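Local atomic coordinates of hydrolase family protein (Deinococcus radiodurans R1, PDB entry 3CNH), a protein that probably acts as a phosphatase of the haloacid dehalogenase-like hydrolase superfamily. Residues L107-R112 / V139-P144. Numbering follows the deposited sequence. Where two conformers were deposited one is given.
Sequences LNNEGR and VMKPNP. With PO4 (phosphate ion), chain D.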
ATOM      1  N   LEU A 107      -1.042  -6.776   0.926  1.00 31.98           N
ATOM      2  CA  LEU A 107      -2.474  -6.469   1.120  1.00 31.85           C
ATOM      3  C   LEU A 107      -2.476  -4.961   1.326  1.00 33.66           C
ATOM      4  O   LEU A 107      -2.122  -4.468   2.395  1.00 34.75           O
ATOM      5  CB  LEU A 107      -3.084  -7.233   2.299  1.00 32.59           C
ATOM      6  CG  LEU A 107      -4.599  -7.112   2.386  1.00 35.49           C
ATOM      7  CD1 LEU A 107      -5.279  -7.863   1.219  1.00 40.53           C
ATOM      8  CD2 LEU A 107      -5.189  -7.622   3.703  1.00 42.22           C
ATOM      9  N   ASN A 108      -2.742  -4.241   0.247  1.00 32.39           N
ATOM     10  CA  ASN A 108      -2.460  -2.806   0.227  1.00 33.13           C
ATOM     11  C   ASN A 108      -3.352  -2.027  -0.667  1.00 32.54           C
ATOM     12  O   ASN A 108      -3.986  -2.576  -1.576  1.00 33.35           O
ATOM     13  CB  ASN A 108      -1.003  -2.568  -0.232  1.00 33.26           C
ATOM     14  CG  ASN A 108      -0.785  -2.857  -1.724  1.00 36.00           C
ATOM     15  OD1 ASN A 108      -0.982  -3.981  -2.198  1.00 34.43           O
ATOM     16  ND2 ASN A 108      -0.352  -1.828  -2.468  1.00 33.81           N
ATOM     17  N   ASN A 109      -3.473  -0.757  -0.315  1.00 32.41           N
ATOM     18  CA  ASN A 109      -4.266   0.199  -1.103  1.00 32.26           C
ATOM     19  C   ASN A 109      -3.375   1.063  -1.978  1.00 33.91           C
ATOM     20  O   ASN A 109      -2.512   1.793  -1.496  1.00 35.00           O
ATOM     21  CB  ASN A 109      -5.047   1.144  -0.195  1.00 32.47           C
ATOM     22  CG  ASN A 109      -6.093   0.436   0.682  1.00 37.77           C
ATOM     23  OD1 ASN A 109      -6.441  -0.746   0.463  1.00 36.39           O
ATOM     24  ND2 ASN A 109      -6.660   1.202   1.654  1.00 38.54           N
ATOM     25  N   GLU A 110      -3.651   1.034  -3.274  1.00 34.26           N
ATOM     26  CA  GLU A 110      -2.842   1.789  -4.220  1.00 35.20           C
ATOM     27  C   GLU A 110      -3.423   1.702  -5.601  1.00 33.38           C
ATOM     28  O   GLU A 110      -3.941   0.669  -5.997  1.00 34.37           O
ATOM     29  CB  GLU A 110      -1.431   1.222  -4.318  1.00 35.45           C
ATOM     30  CG  GLU A 110      -0.380   2.198  -4.871  1.00 37.04           C
ATOM     31  CD  GLU A 110      -0.064   3.299  -3.868  1.00 40.79           C
ATOM     32  OE1 GLU A 110       0.543   2.987  -2.838  1.00 44.17           O
ATOM     33  OE2 GLU A 110      -0.433   4.469  -4.107  1.00 46.89           O
ATOM     34  N   GLY A 111      -3.404   2.840  -6.294  1.00 32.93           N
ATOM     35  CA  GLY A 111      -3.750   2.858  -7.698  1.00 34.17           C
ATOM     36  C   GLY A 111      -2.815   1.935  -8.472  1.00 34.69           C
ATOM     37  O   GLY A 111      -1.669   1.699  -8.097  1.00 34.60           O
ATOM     38  N   ARG A 112      -3.313   1.447  -9.596  1.00 35.94           N
ATOM     39  CA  ARG A 112      -2.569   0.463 -10.399  0.50 35.90           C
ATOM     40  C   ARG A 112      -1.202   0.942 -10.875  1.00 35.50           C
ATOM     41  O   ARG A 112      -0.201   0.240 -10.746  1.00 36.68           O
ATOM     42  CB  ARG A 112      -3.406   0.030 -11.618  0.50 37.09           C
ATOM     43  CG  ARG A 112      -2.745  -0.997 -12.529  0.50 40.00           C
ATOM     44  CD  ARG A 112      -3.609  -1.167 -13.791  0.50 46.28           C
ATOM     45  NE  ARG A 112      -2.926  -1.830 -14.901  0.50 50.43           N
ATOM     46  CZ  ARG A 112      -2.647  -3.129 -14.968  0.50 56.06           C
ATOM     47  NH1 ARG A 112      -2.917  -3.938 -13.955  0.50 57.72           N
ATOM     48  NH2 ARG A 112      -2.040  -3.616 -16.042  0.50 59.45           N
ATOM     49  N   VAL A 139     -11.839  -3.609  -3.780  1.00 34.26           N
ATOM     50  CA  VAL A 139     -12.138  -3.351  -2.348  1.00 35.13           C
ATOM     51  C   VAL A 139     -10.843  -2.850  -1.731  1.00 34.32           C
ATOM     52  O   VAL A 139      -9.771  -3.061  -2.285  1.00 35.08           O
ATOM     53  CB  VAL A 139     -12.720  -4.573  -1.552  1.00 36.88           C
ATOM     54  CG1 VAL A 139     -14.206  -4.784  -1.916  1.00 43.51           C
ATOM     55  CG2 VAL A 139     -11.906  -5.789  -1.852  1.00 34.41           C
HETATM   56  N   MSE A 140     -10.956  -2.166  -0.603  1.00 33.50           N
HETATM   57  CA  MSE A 140      -9.805  -1.537   0.050  1.00 33.75           C
HETATM   58  C   MSE A 140      -9.830  -1.742   1.563  1.00 34.84           C
HETATM   59  O   MSE A 140     -10.879  -1.882   2.175  1.00 35.97           O
HETATM   60  CB  MSE A 140      -9.780  -0.020  -0.249  1.00 35.77           C
HETATM   61  CG  MSE A 140     -10.868   0.666   0.464  1.00 35.19           C
HETATM   62 SE   MSE A 140     -10.768   2.631   0.250  0.75 43.52          SE
HETATM   63  CE  MSE A 140     -11.214   2.621  -1.368  1.00 36.40           C
ATOM     64  N   LYS A 141      -8.649  -1.812   2.155  1.00 33.79           N
ATOM     65  CA  LYS A 141      -8.558  -1.750   3.597  1.00 34.10           C
ATOM     66  C   LYS A 141      -9.209  -0.420   3.960  1.00 34.50           C
ATOM     67  O   LYS A 141      -9.054   0.558   3.224  1.00 36.27           O
ATOM     68  CB  LYS A 141      -7.092  -1.755   4.045  1.00 36.35           C
ATOM     69  CG  LYS A 141      -6.354  -3.011   3.742  1.00 37.18           C
ATOM     70  CD  LYS A 141      -4.902  -2.955   4.274  1.00 38.52           C
ATOM     71  CE  LYS A 141      -4.114  -1.906   3.610  1.00 36.80           C
ATOM     72  NZ  LYS A 141      -2.658  -1.942   3.895  1.00 37.38           N
ATOM     73  N   PRO A 142      -9.838  -0.322   5.127  1.00 34.90           N
ATOM     74  CA  PRO A 142      -9.932  -1.283   6.220  1.00 34.00           C
ATOM     75  C   PRO A 142     -11.186  -2.157   6.171  1.00 32.56           C
ATOM     76  O   PRO A 142     -11.630  -2.688   7.183  1.00 33.80           O
ATOM     77  CB  PRO A 142     -10.021  -0.358   7.443  1.00 36.66           C
ATOM     78  CG  PRO A 142     -10.855   0.746   6.958  1.00 37.42           C
ATOM     79  CD  PRO A 142     -10.409   0.978   5.516  1.00 36.01           C
ATOM     80  N   ASN A 143     -11.777  -2.252   4.995  1.00 33.19           N
ATOM     81  CA  ASN A 143     -12.983  -3.094   4.810  1.00 32.54           C
ATOM     82  C   ASN A 143     -12.717  -4.526   5.255  1.00 33.04           C
ATOM     83  O   ASN A 143     -11.756  -5.155   4.797  1.00 32.02           O
ATOM     84  CB  ASN A 143     -13.419  -3.085   3.353  1.00 32.89           C
ATOM     85  CG  ASN A 143     -14.783  -3.720   3.126  1.00 35.04           C
ATOM     86  OD1 ASN A 143     -15.307  -4.463   3.970  1.00 35.01           O
ATOM     87  ND2 ASN A 143     -15.354  -3.462   1.953  1.00 34.47           N
ATOM     88  N   PRO A 144     -13.516  -5.044   6.194  1.00 33.58           N
ATOM     89  CA  PRO A 144     -13.279  -6.434   6.581  1.00 34.48           C
ATOM     90  C   PRO A 144     -13.227  -7.375   5.367  1.00 33.98           C
ATOM     91  O   PRO A 144     -12.515  -8.374   5.378  1.00 35.02           O
ATOM     92  CB  PRO A 144     -14.485  -6.754   7.467  1.00 35.03           C
ATOM     93  CG  PRO A 144     -14.884  -5.397   8.032  1.00 37.77           C
ATOM     94  CD  PRO A 144     -14.607  -4.415   6.954  1.00 34.08           C
TER
HETATM   95  P   PO4 D 201      -0.916   1.003   1.558  0.75 27.09           P
HETATM   96  O1  PO4 D 201      -2.085   0.174   1.834  0.75 21.14           O
HETATM   97  O2  PO4 D 201      -0.401   1.617   2.866  0.75 26.60           O
HETATM   98  O3  PO4 D 201       0.190   0.360   0.707  0.75 24.64           O
HETATM   99  O4  PO4 D 201      -1.287   2.262   0.776  0.75 28.79           O
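M140 meets N109 with its backbone and CB: M140 CA lies 3.5 Å from N109 OD1, and the two side chains cross at about a right angle before the selenomethionine end leads away; its side chain also touches L52 and S134. At K141 the carboxamide of N109 grips both polar atoms of one residue's backbone. K141 N donates to N109 OD1 (3.0 Å), in the carbonyl plane and on a lone pair, though the bond is bent at its hydrogen (141°). N109 ND2 returns a straighter bond to K141 O (2.9 Å, 164°), which lies close to the amide plane; together the two fix the rotation of the carboxamide. The K141 side chain runs back over the end of strand 103-108. Its chain bends at chi3 (-64°), which directs CE toward a phosphate ion, probably from the crystallisation liquor, and NZ donates to L107 O at 3.0 Å and to phosphate O1 at the same length. Salt bridges to D10 and D165 also hold the ammonium. N109 N donates almost straight to phosphate O1 (2.7 Å), so backbone and lysine share one oxygen. After the cis peptide before P142, N143 caps helix 144-154 through A145 N. K141 is consistent with the HAD motif III lysine, facing the end of the motif II strand, next to the sheet's middle strand, where N108 replaces the usual serine or threonine.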